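Local coordinates for protein D-alanine--D-alanine ligase (Coxiella burnetii, PDB 3TQT) that catalyses the ATP-dependent joining of two D-alanine molecules into D-alanyl-D-alanine, a building block of peptidoglycan in cell wall formation, at residues G12-H18 and F43-G48; I20-A25 and P104-G108; T144-L148 and V314-N318; T268-S272 and M328-M332. The contacts are given in a common frame with arbitrary orientation. Residues are numbered along the deposited sequence.

Contact 1 of 4, residues G12-H18 and F43-G48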
loop_
_atom_site.group_PDB
_atom_site.type_symbol
_atom_site.label_atom_id
_atom_site.label_comp_id
_atom_site.label_asym_id
_atom_site.label_seq_id
_atom_site.Cartn_x
_atom_site.Cartn_y
_atom_site.Cartn_z
ATOM N N GLY A 12 8.281 5.612 17.209
ATOM C CA GLY A 12 9.513 6.240 16.780
ATOM C C GLY A 12 9.513 6.308 15.267
ATOM O O GLY A 12 8.625 6.914 14.661
ATOM N N GLY A 13 10.511 5.675 14.663
ATOM C CA GLY A 13 10.569 5.527 13.221
ATOM C C GLY A 13 11.367 6.624 12.550
ATOM O O GLY A 13 11.663 7.654 13.156
ATOM N N GLN A 14 11.728 6.386 11.292
ATOM C CA GLN A 14 12.423 7.386 10.505
ATOM C C GLN A 14 11.347 8.253 9.871
ATOM O O GLN A 14 10.925 8.035 8.734
ATOM C CB GLN A 14 13.290 6.719 9.451
ATOM C CG GLN A 14 14.121 5.582 9.999
ATOM C CD GLN A 14 15.075 5.023 8.973
ATOM O OE1 GLN A 14 16.113 5.625 8.683
ATOM N NE2 GLN A 14 14.730 3.871 8.409
ATOM N N SER A 15 10.886 9.221 10.650
ATOM C CA SER A 15 9.755 10.051 10.290
ATOM C C SER A 15 9.896 11.313 11.108
ATOM O O SER A 15 10.396 11.273 12.236
ATOM C CB SER A 15 8.451 9.337 10.656
ATOM O OG SER A 15 7.343 10.212 10.579
ATOM N N THR A 16 9.467 12.434 10.547
ATOM C CA THR A 16 9.555 13.698 11.258
ATOM C C THR A 16 8.547 13.757 12.409
ATOM O O THR A 16 8.609 14.652 13.249
ATOM C CB THR A 16 9.364 14.894 10.307
ATOM O OG1 THR A 16 9.575 16.116 11.026
ATOM C CG2 THR A 16 7.968 14.878 9.708
ATOM N N GLU A 17 7.621 12.799 12.456
ATOM C CA GLU A 17 6.678 12.744 13.569
ATOM C C GLU A 17 7.144 11.770 14.657
ATOM O O GLU A 17 6.360 11.351 15.497
ATOM C CB GLU A 17 5.268 12.382 13.101
ATOM C CG GLU A 17 4.514 13.538 12.465
ATOM C CD GLU A 17 4.778 13.657 10.980
ATOM O OE1 GLU A 17 4.620 12.641 10.269
ATOM O OE2 GLU A 17 5.143 14.765 10.527
ATOM N N HIS A 18 8.430 11.438 14.621
ATOM C CA HIS A 18 9.056 10.515 15.566
ATOM C C HIS A 18 8.675 10.820 17.019
ATOM O O HIS A 18 8.225 9.939 17.750
ATOM C CB HIS A 18 10.572 10.600 15.391
ATOM C CG HIS A 18 11.348 9.583 16.168
ATOM N ND1 HIS A 18 11.707 9.768 17.489
ATOM C CD2 HIS A 18 11.891 8.400 15.797
ATOM C CE1 HIS A 18 12.419 8.738 17.898
ATOM N NE2 HIS A 18 12.547 7.888 16.893
ATOM N N PHE A 43 10.771 0.089 19.750
ATOM C CA PHE A 43 11.251 1.410 19.382
ATOM C C PHE A 43 12.094 1.331 18.122
ATOM O O PHE A 43 13.033 0.549 18.051
ATOM C CB PHE A 43 12.084 2.002 20.526
ATOM C CG PHE A 43 12.657 3.357 20.222
ATOM C CD1 PHE A 43 11.824 4.416 19.902
ATOM C CD2 PHE A 43 14.030 3.573 20.264
ATOM C CE1 PHE A 43 12.342 5.668 19.636
ATOM C CE2 PHE A 43 14.557 4.822 19.995
ATOM C CZ PHE A 43 13.712 5.874 19.681
ATOM N N ILE A 44 11.748 2.145 17.128
ATOM C CA ILE A 44 12.540 2.253 15.918
ATOM C C ILE A 44 13.239 3.589 15.990
ATOM O O ILE A 44 12.579 4.624 16.035
ATOM C CB ILE A 44 11.646 2.232 14.669
ATOM C CG1 ILE A 44 10.771 0.970 14.674
ATOM C CG2 ILE A 44 12.491 2.354 13.399
ATOM C CD1 ILE A 44 9.837 0.859 13.487
ATOM N N ASP A 45 14.565 3.582 16.018
ATOM C CA ASP A 45 15.279 4.843 16.152
ATOM C C ASP A 45 15.387 5.577 14.820
ATOM O O ASP A 45 14.795 5.172 13.814
ATOM C CB ASP A 45 16.659 4.645 16.796
ATOM C CG ASP A 45 17.637 3.908 15.898
ATOM O OD1 ASP A 45 17.369 3.770 14.683
ATOM O OD2 ASP A 45 18.692 3.479 16.417
ATOM N N HIS A 46 16.144 6.666 14.818
ATOM C CA HIS A 46 16.194 7.541 13.655
ATOM C C HIS A 46 16.905 6.950 12.443
ATOM O O HIS A 46 16.694 7.402 11.314
ATOM C CB HIS A 46 16.790 8.901 14.029
ATOM C CG HIS A 46 15.845 9.774 14.794
ATOM N ND1 HIS A 46 14.691 10.284 14.238
ATOM C CD2 HIS A 46 15.872 10.214 16.074
ATOM C CE1 HIS A 46 14.054 11.010 15.139
ATOM N NE2 HIS A 46 14.749 10.981 16.263
ATOM N N VAL A 47 17.744 5.946 12.665
ATOM C CA VAL A 47 18.388 5.267 11.545
ATOM C C VAL A 47 17.706 3.944 11.216
ATOM O O VAL A 47 18.196 3.173 10.394
ATOM C CB VAL A 47 19.895 5.034 11.782
ATOM C CG1 VAL A 47 20.605 6.362 12.012
ATOM C CG2 VAL A 47 20.114 4.095 12.952
ATOM N N GLY A 48 16.577 3.678 11.864
ATOM C CA GLY A 48 15.778 2.516 11.525
ATOM C C GLY A 48 16.147 1.242 12.255
ATOM O O GLY A 48 15.763 0.154 11.836
#
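Two histidine rings lie face to face: the imidazoles of His18 and His46 stack with centroids 3.8 Å apart and planes 28° apart, CG of His18 coming within 3.2 Å of CE1 of His46. Phe43 completes an aromatic cluster, meeting the His18 ring rim to rim, CE1 to CE1 at 3.5 Å. The t rotamer of His18 carries its ring toward segment 43-48. The backbones join in a parallel bridge between Gly12 and Ile44, where Gly13 N donates to Ile44 O at 2.7 Å and nearly linearly; His18 NE2 adds a weak bond of 3.4 Å to the same Ile44 O. Glycine is needed at position 12, since a CB there would run into Ile44 O and Phe43 CE1, and both glycines have backbone angles hostile to any side chain. Gln14 lays its amide along the type I turn Asp45-Gly48, CD 3.5 Å from Gly48 N, while its NE2 bonds to Asn124 of the second subunit. Asp45 OD1 accepts from Val47 N (3.0 Å), an Asx turn, and its OD2 forms a salt bridge with Arg49. Ser15 OG accepts from Glu17 N (3.2 Å), an ST turn just before helix 18-31. A glycine-rich loop leaving the first parallel strand for a helix, beside the C-terminal end of the next strand, is typical of Rossmann-like folds such as this N-terminal domain.

Contact 2 of 4, residues I20-A25 and P104-G108; sequences ISIQSA and PMVHG
Residues Ile20-Ala25 form regular alpha helix, phi/psi near -60/-42, with backbone bonds of 2.8 Å from Ser24 N to Ile20 O and Ala25 N to Ser21 O. The partner, Pro104-Gly108, is extended at Pro104, bends at Met105 (-134/38), runs extended through Val106 and His107, and turns to positive phi at Gly108. The closest CA atoms are those of Ser21 and Val106, 5.3 Å apart. Ile20 (chi1 m) touches the edge of the His107 ring, its carbonyl C 3.7 Å from CD2. Ser21 (chi1 t) donates from OG a short 2.6 Å hydrogen bond to Met105 O; the same OG accepts from Gly12 N, so one serine ties the end of strand 5-12 to the loop after strand 101-104. One turn on, Ser24 (chi1 m) points toward the loop: OG and His107 NE2 share a 2.8 Å hydrogen bond, and CB rests 3.5 Å from Met105 CG. Met105 CB points toward the helix (chi1 t, chi2 p, chi3 p). His107 reaches Ser24 with chi1 m and chi2 -67°, its ND1 bonded to Ile320 O. Ala25 N lies 3.9 Å from Met105 CG. Serines on the first helix thus hold a loop at the C-terminal edge of a Rossmann-like sheet. Helix 18-31 lies against strand 5-12 through Ser21 and Ala25, strand 101-104 runs parallel beside strand 5-12, and helix 115-122 packs on Pro104 and Val106.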
loop_
_atom_site.group_PDB
_atom_site.type_symbol
_atom_site.label_atom_id
_atom_site.label_comp_id
_atom_site.label_asym_id
_atom_site.label_seq_id
_atom_site.Cartn_x
_atom_site.Cartn_y
_atom_site.Cartn_z
ATOM N N ILE A 20 6.200 12.743 18.308
ATOM C CA ILE A 20 4.772 12.583 18.544
ATOM C C ILE A 20 4.416 11.088 18.645
ATOM O O ILE A 20 3.573 10.685 19.448
ATOM C CB ILE A 20 3.944 13.221 17.410
ATOM C CG1 ILE A 20 4.390 14.666 17.158
ATOM C CG2 ILE A 20 2.448 13.150 17.730
ATOM C CD1 ILE A 20 3.730 15.294 15.947
ATOM N N SER A 21 5.065 10.271 17.824
ATOM C CA SER A 21 4.850 8.830 17.845
ATOM C C SER A 21 5.123 8.252 19.235
ATOM O O SER A 21 4.346 7.436 19.774
ATOM C CB SER A 21 5.746 8.158 16.800
ATOM O OG SER A 21 5.775 6.762 16.992
ATOM N N ILE A 22 6.238 8.674 19.816
ATOM C CA ILE A 22 6.595 8.221 21.153
ATOM C C ILE A 22 5.533 8.659 22.157
ATOM O O ILE A 22 5.142 7.875 23.023
ATOM C CB ILE A 22 7.964 8.776 21.581
ATOM C CG1 ILE A 22 9.065 8.152 20.719
ATOM C CG2 ILE A 22 8.204 8.507 23.063
ATOM C CD1 ILE A 22 10.311 9.002 20.613
ATOM N N GLN A 23 5.078 9.911 22.059
ATOM C CA GLN A 23 4.045 10.388 22.982
ATOM C C GLN A 23 2.712 9.645 22.798
ATOM O O GLN A 23 2.030 9.347 23.775
ATOM C CB GLN A 23 3.848 11.904 22.914
ATOM C CG GLN A 23 5.054 12.693 23.432
ATOM C CD GLN A 23 5.547 12.178 24.784
ATOM O OE1 GLN A 23 6.725 11.833 24.943
ATOM N NE2 GLN A 23 4.645 12.126 25.764
ATOM N N SER A 24 2.346 9.360 21.554
ATOM C CA SER A 24 1.177 8.520 21.281
ATOM C C SER A 24 1.350 7.151 21.929
ATOM O O SER A 24 0.461 6.658 22.622
ATOM C CB SER A 24 0.950 8.374 19.765
ATOM O OG SER A 24 0.642 9.627 19.196
ATOM N N ALA A 25 2.501 6.533 21.696
ATOM C CA ALA A 25 2.771 5.210 22.236
ATOM C C ALA A 25 2.731 5.208 23.758
ATOM O O ALA A 25 2.260 4.251 24.363
ATOM C CB ALA A 25 4.102 4.688 21.750
ATOM N N PRO A 104 0.635 -0.453 15.473
ATOM C CA PRO A 104 1.579 0.410 14.781
ATOM C C PRO A 104 1.263 1.844 15.203
ATOM O O PRO A 104 0.125 2.299 15.045
ATOM C CB PRO A 104 1.250 0.188 13.295
ATOM C CG PRO A 104 0.215 -0.882 13.247
ATOM C CD PRO A 104 -0.432 -0.934 14.583
ATOM N N MET A 105 2.231 2.540 15.782
ATOM C CA MET A 105 1.945 3.884 16.244
ATOM C C MET A 105 3.066 4.785 15.789
ATOM O O MET A 105 3.491 5.689 16.501
ATOM C CB MET A 105 1.732 3.926 17.759
ATOM C CG MET A 105 1.176 5.254 18.297
ATOM S SD MET A 105 -0.232 5.956 17.382
ATOM C CE MET A 105 -1.302 4.514 17.235
ATOM N N VAL A 106 3.542 4.504 14.585
ATOM C CA VAL A 106 4.466 5.382 13.899
ATOM C C VAL A 106 3.661 6.272 12.955
ATOM O O VAL A 106 2.985 5.775 12.048
ATOM C CB VAL A 106 5.499 4.577 13.103
ATOM C CG1 VAL A 106 6.330 5.507 12.224
ATOM C CG2 VAL A 106 6.384 3.783 14.044
ATOM N N HIS A 107 3.714 7.583 13.184
ATOM C CA HIS A 107 3.018 8.547 12.329
ATOM C C HIS A 107 3.857 8.898 11.107
ATOM O O HIS A 107 5.085 8.942 11.176
ATOM C CB HIS A 107 2.695 9.843 13.091
ATOM C CG HIS A 107 2.052 9.628 14.429
ATOM N ND1 HIS A 107 0.784 9.105 14.574
ATOM C CD2 HIS A 107 2.498 9.884 15.682
ATOM C CE1 HIS A 107 0.483 9.035 15.862
ATOM N NE2 HIS A 107 1.505 9.503 16.552
ATOM N N GLY A 108 3.179 9.165 9.995
ATOM C CA GLY A 108 3.822 9.607 8.774
ATOM C C GLY A 108 4.624 8.543 8.052
ATOM O O GLY A 108 4.238 7.368 7.985
#

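Contact 3 of 4, residues T144-L148 and V314-N318; sequences TKTVL and VNEIN
This is a helix-on-sheet contact in the ATP-grasp part of the ligase, where helix 141-150 crosses strand 312-318 of a five-stranded antiparallel sheet. The axes of the short segments approach to 9.3 Å at 112°, with CA atoms of Thr144 and Glu316 7.4 Å apart. Helix 144-148 is regular; the strand carries a classic beta bulge, Asn315 (-106/-36) and Glu316 both facing Asp303. Leu148 (m, t) puts CD1 3.6 Å from CG1 of Val314 (t) and 4.0 Å from CD1 of Ile317 (m, t), and CG2 of Thr144 (m) lies 3.8 Å from the same Ile317 CD1. Glu316 points away from the helix; it and Asn318 are predicted magnesium ligands. Lys145, extended beyond chi1 m, forms a salt bridge with Glu222 and donates from NZ to OD1 of Asn315 (chi1 t) at 3.2 Å. A water bridges the segments: Thr144 OG1, which also hydrogen-bonds Val137 O, accepts from it at 3.0 Å, and Ile317 N donates to it at 2.9 Å.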
loop_
_atom_site.group_PDB
_atom_site.type_symbol
_atom_site.label_atom_id
_atom_site.label_comp_id
_atom_site.label_asym_id
_atom_site.label_seq_id
_atom_site.Cartn_x
_atom_site.Cartn_y
_atom_site.Cartn_z
ATOM N N THR A 144 -6.198 9.745 -2.168
ATOM C CA THR A 144 -7.370 9.630 -1.303
ATOM C C THR A 144 -8.555 10.349 -1.935
ATOM O O THR A 144 -9.648 9.795 -2.062
ATOM C CB THR A 144 -7.149 10.288 0.086
ATOM O OG1 THR A 144 -5.851 9.966 0.586
ATOM C CG2 THR A 144 -8.207 9.804 1.068
ATOM N N LYS A 145 -8.328 11.594 -2.341
ATOM C CA LYS A 145 -9.406 12.386 -2.920
ATOM C C LYS A 145 -9.906 11.810 -4.228
ATOM O O LYS A 145 -11.095 11.899 -4.532
ATOM C CB LYS A 145 -8.976 13.842 -3.095
ATOM C CG LYS A 145 -8.962 14.602 -1.779
ATOM C CD LYS A 145 -8.456 16.017 -1.992
ATOM C CE LYS A 145 -8.428 16.770 -0.683
ATOM N NZ LYS A 145 -8.269 18.206 -0.967
ATOM N N THR A 146 -9.008 11.197 -4.993
ATOM C CA THR A 146 -9.401 10.588 -6.251
ATOM C C THR A 146 -10.421 9.496 -5.959
ATOM O O THR A 146 -11.467 9.406 -6.604
ATOM C CB THR A 146 -8.191 9.949 -6.951
ATOM O OG1 THR A 146 -7.277 10.977 -7.342
ATOM C CG2 THR A 146 -8.630 9.167 -8.190
ATOM N N VAL A 147 -10.106 8.663 -4.976
ATOM C CA VAL A 147 -10.961 7.537 -4.650
ATOM C C VAL A 147 -12.277 8.041 -4.055
ATOM O O VAL A 147 -13.354 7.566 -4.425
ATOM C CB VAL A 147 -10.240 6.556 -3.711
ATOM C CG1 VAL A 147 -11.208 5.525 -3.176
ATOM C CG2 VAL A 147 -9.064 5.896 -4.455
ATOM N N LEU A 148 -12.192 9.025 -3.161
ATOM C CA LEU A 148 -13.394 9.575 -2.540
ATOM C C LEU A 148 -14.308 10.201 -3.573
ATOM O O LEU A 148 -15.508 9.923 -3.611
ATOM C CB LEU A 148 -13.040 10.606 -1.471
ATOM C CG LEU A 148 -12.322 10.000 -0.259
ATOM C CD1 LEU A 148 -11.919 11.100 0.729
ATOM C CD2 LEU A 148 -13.211 8.953 0.395
ATOM N N VAL A 314 -14.569 16.574 2.679
ATOM C CA VAL A 314 -13.462 15.807 3.219
ATOM C C VAL A 314 -12.175 16.444 2.723
ATOM O O VAL A 314 -12.053 16.777 1.546
ATOM C CB VAL A 314 -13.509 14.323 2.796
ATOM C CG1 VAL A 314 -12.282 13.607 3.318
ATOM C CG2 VAL A 314 -14.779 13.654 3.315
ATOM N N ASN A 315 -11.221 16.640 3.625
ATOM C CA ASN A 315 -9.893 17.054 3.191
ATOM C C ASN A 315 -8.867 15.934 3.272
ATOM O O ASN A 315 -7.974 15.839 2.432
ATOM C CB ASN A 315 -9.386 18.231 4.008
ATOM C CG ASN A 315 -8.282 18.991 3.292
ATOM O OD1 ASN A 315 -8.351 19.207 2.074
ATOM N ND2 ASN A 315 -7.254 19.386 4.033
ATOM N N GLU A 316 -8.982 15.095 4.298
ATOM C CA GLU A 316 -7.940 14.115 4.558
ATOM C C GLU A 316 -8.479 12.975 5.422
ATOM O O GLU A 316 -9.404 13.168 6.204
ATOM C CB GLU A 316 -6.744 14.789 5.255
ATOM C CG GLU A 316 -5.594 13.853 5.592
ATOM C CD GLU A 316 -4.341 14.594 6.062
ATOM O OE1 GLU A 316 -4.440 15.789 6.403
ATOM O OE2 GLU A 316 -3.252 13.979 6.080
ATOM N N ILE A 317 -7.911 11.788 5.239
ATOM C CA ILE A 317 -8.151 10.656 6.148
ATOM C C ILE A 317 -6.819 10.234 6.742
ATOM O O ILE A 317 -5.886 9.917 6.012
ATOM C CB ILE A 317 -8.770 9.453 5.398
ATOM C CG1 ILE A 317 -10.024 9.920 4.643
ATOM C CG2 ILE A 317 -9.086 8.290 6.396
ATOM C CD1 ILE A 317 -10.669 8.855 3.789
ATOM N N ASN A 318 -6.735 10.234 8.064
ATOM C CA ASN A 318 -5.499 9.919 8.765
ATOM C C ASN A 318 -5.646 8.575 9.431
ATOM O O ASN A 318 -6.500 8.424 10.305
ATOM C CB ASN A 318 -5.251 10.949 9.860
ATOM C CG ASN A 318 -5.142 12.334 9.319
ATOM O OD1 ASN A 318 -4.084 12.740 8.841
ATOM N ND2 ASN A 318 -6.245 13.073 9.360
HETATM O O HOH W 1 -5.832 11.506 3.188
#

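Contact 4 of 4, residues T268-S272 and M328-M332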
loop_
_atom_site.group_PDB
_atom_site.type_symbol
_atom_site.label_atom_id
_atom_site.label_comp_id
_atom_site.label_asym_id
_atom_site.label_seq_id
_atom_site.Cartn_x
_atom_site.Cartn_y
_atom_site.Cartn_z
ATOM N N THR A 268 -5.572 25.081 18.520
ATOM C CA THR A 268 -6.522 24.848 19.600
ATOM C C THR A 268 -7.503 23.771 19.151
ATOM O O THR A 268 -7.957 23.771 18.007
ATOM C CB THR A 268 -7.294 26.121 19.949
ATOM O OG1 THR A 268 -6.398 27.079 20.525
ATOM C CG2 THR A 268 -8.410 25.820 20.938
ATOM N N THR A 269 -7.811 22.832 20.036
ATOM C CA THR A 269 -8.734 21.753 19.677
ATOM C C THR A 269 -9.865 21.664 20.683
ATOM O O THR A 269 -9.712 22.053 21.839
ATOM C CB THR A 269 -8.037 20.384 19.633
ATOM O OG1 THR A 269 -7.470 20.096 20.917
ATOM C CG2 THR A 269 -6.952 20.358 18.570
ATOM N N THR A 270 -11.000 21.130 20.253
ATOM C CA THR A 270 -12.121 20.965 21.161
ATOM C C THR A 270 -13.039 19.892 20.623
ATOM O O THR A 270 -13.165 19.717 19.415
ATOM C CB THR A 270 -12.923 22.265 21.337
ATOM O OG1 THR A 270 -13.991 22.041 22.260
ATOM C CG2 THR A 270 -13.510 22.730 20.004
ATOM N N THR A 271 -13.674 19.171 21.532
ATOM C CA THR A 271 -14.601 18.128 21.138
ATOM C C THR A 271 -16.016 18.702 21.155
ATOM O O THR A 271 -16.980 18.026 20.800
ATOM C CB THR A 271 -14.480 16.929 22.077
ATOM O OG1 THR A 271 -14.600 17.377 23.433
ATOM C CG2 THR A 271 -13.118 16.264 21.887
ATOM N N SER A 272 -16.127 19.960 21.578
ATOM C CA SER A 272 -17.405 20.664 21.575
ATOM C C SER A 272 -17.442 21.686 20.458
ATOM O O SER A 272 -16.794 22.721 20.529
ATOM C CB SER A 272 -17.663 21.358 22.915
ATOM O OG SER A 272 -18.128 20.436 23.889
ATOM N N MET A 328 -6.810 14.423 19.263
ATOM C CA MET A 328 -8.216 14.462 18.880
ATOM C C MET A 328 -8.860 13.090 18.725
ATOM O O MET A 328 -10.008 12.901 19.116
ATOM C CB MET A 328 -8.422 15.307 17.614
ATOM C CG MET A 328 -8.397 16.837 17.911
ATOM S SD MET A 328 -9.743 17.323 19.006
ATOM C CE MET A 328 -11.148 17.249 17.914
ATOM N N TYR A 329 -8.145 12.130 18.150
ATOM C CA TYR A 329 -8.776 10.829 17.947
ATOM C C TYR A 329 -9.295 10.214 19.264
ATOM O O TYR A 329 -10.486 9.971 19.400
ATOM C CB TYR A 329 -7.890 9.850 17.171
ATOM C CG TYR A 329 -8.663 8.596 16.819
ATOM C CD1 TYR A 329 -9.380 8.507 15.628
ATOM C CD2 TYR A 329 -8.723 7.534 17.704
ATOM C CE1 TYR A 329 -10.119 7.371 15.319
ATOM C CE2 TYR A 329 -9.453 6.400 17.404
ATOM C CZ TYR A 329 -10.146 6.322 16.220
ATOM O OH TYR A 329 -10.878 5.189 15.941
ATOM N N PRO A 330 -8.411 9.974 20.240
ATOM C CA PRO A 330 -8.960 9.471 21.502
ATOM C C PRO A 330 -9.889 10.465 22.203
ATOM O O PRO A 330 -10.869 10.006 22.780
ATOM C CB PRO A 330 -7.717 9.206 22.356
ATOM C CG PRO A 330 -6.616 9.999 21.715
ATOM C CD PRO A 330 -6.940 9.987 20.248
ATOM N N LYS A 331 -9.597 11.768 22.166
ATOM C CA LYS A 331 -10.454 12.743 22.842
ATOM C C LYS A 331 -11.877 12.748 22.282
ATOM O O LYS A 331 -12.841 12.826 23.029
ATOM C CB LYS A 331 -9.870 14.152 22.765
ATOM C CG LYS A 331 -8.790 14.437 23.778
ATOM C CD LYS A 331 -8.302 15.879 23.641
ATOM C CE LYS A 331 -9.464 16.867 23.671
ATOM N NZ LYS A 331 -9.021 18.285 23.521
ATOM N N MET A 332 -12.012 12.680 20.964
ATOM C CA MET A 332 -13.339 12.623 20.363
ATOM C C MET A 332 -14.111 11.385 20.820
ATOM O O MET A 332 -15.298 11.473 21.164
ATOM C CB MET A 332 -13.251 12.671 18.840
ATOM C CG MET A 332 -12.983 14.074 18.322
ATOM S SD MET A 332 -13.083 14.170 16.536
ATOM C CE MET A 332 -11.549 13.383 16.047
#
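Methionine and lysine side chains from the first turn of helix 328-335 reach across to edge strand 268-270, which runs at 27° to the short helical segment with 9.8 Å between their axes. Met328 is m at all three chi angles, a curled shape that brings SD to 3.6 Å from Thr269 CB and lets CE sit 3.5 Å from Thr270 O. Thr269 (chi1 p) points toward the helix, and its OG1 lies 3.5 Å from Lys331 NZ, the lysine bending at chi3 p to get there. Thr271, also p, packs its CG2 against the helical backbone, 3.6 Å from Lys331 O and 3.9 Å from Met332 N. Thr270 instead points away, and its t rotamer lets OG1 accept from Ser272 N at 3.1 Å, an ST turn just past the strand. Within the fold, Met328 and Met332 both touch Glu231, part of the predicted ATP-binding region. Methyl groups and a thioether meet backbone and carbon atoms, and the segments share no hydrogen bond, so the contact depends on shape and van der Waals fit.

Contacts 1 and 2 are one continuous unit of the N-terminal domain, with centres 9 Å apart: Ser15 OG to His107 O (2.7 Å) and Gly12 N to Ser21 OG (2.8 Å) are probable hydrogen bonds between them. Contacts 3 and 4 belong to the ATP-grasp part, reach the same antiparallel sheet, and have centres 20 Å apart. Contact 3 holds Glu316 and Asn318 of the predicted magnesium sites; the Met332 side chain of contact 4 lies about 6 Å from that of Asp303, another predicted ligand. Contact 2 approaches from the other domain, His107 about 8 Å from Asn318 between side chains. Contacts 1 and 3 both touch the second subunit.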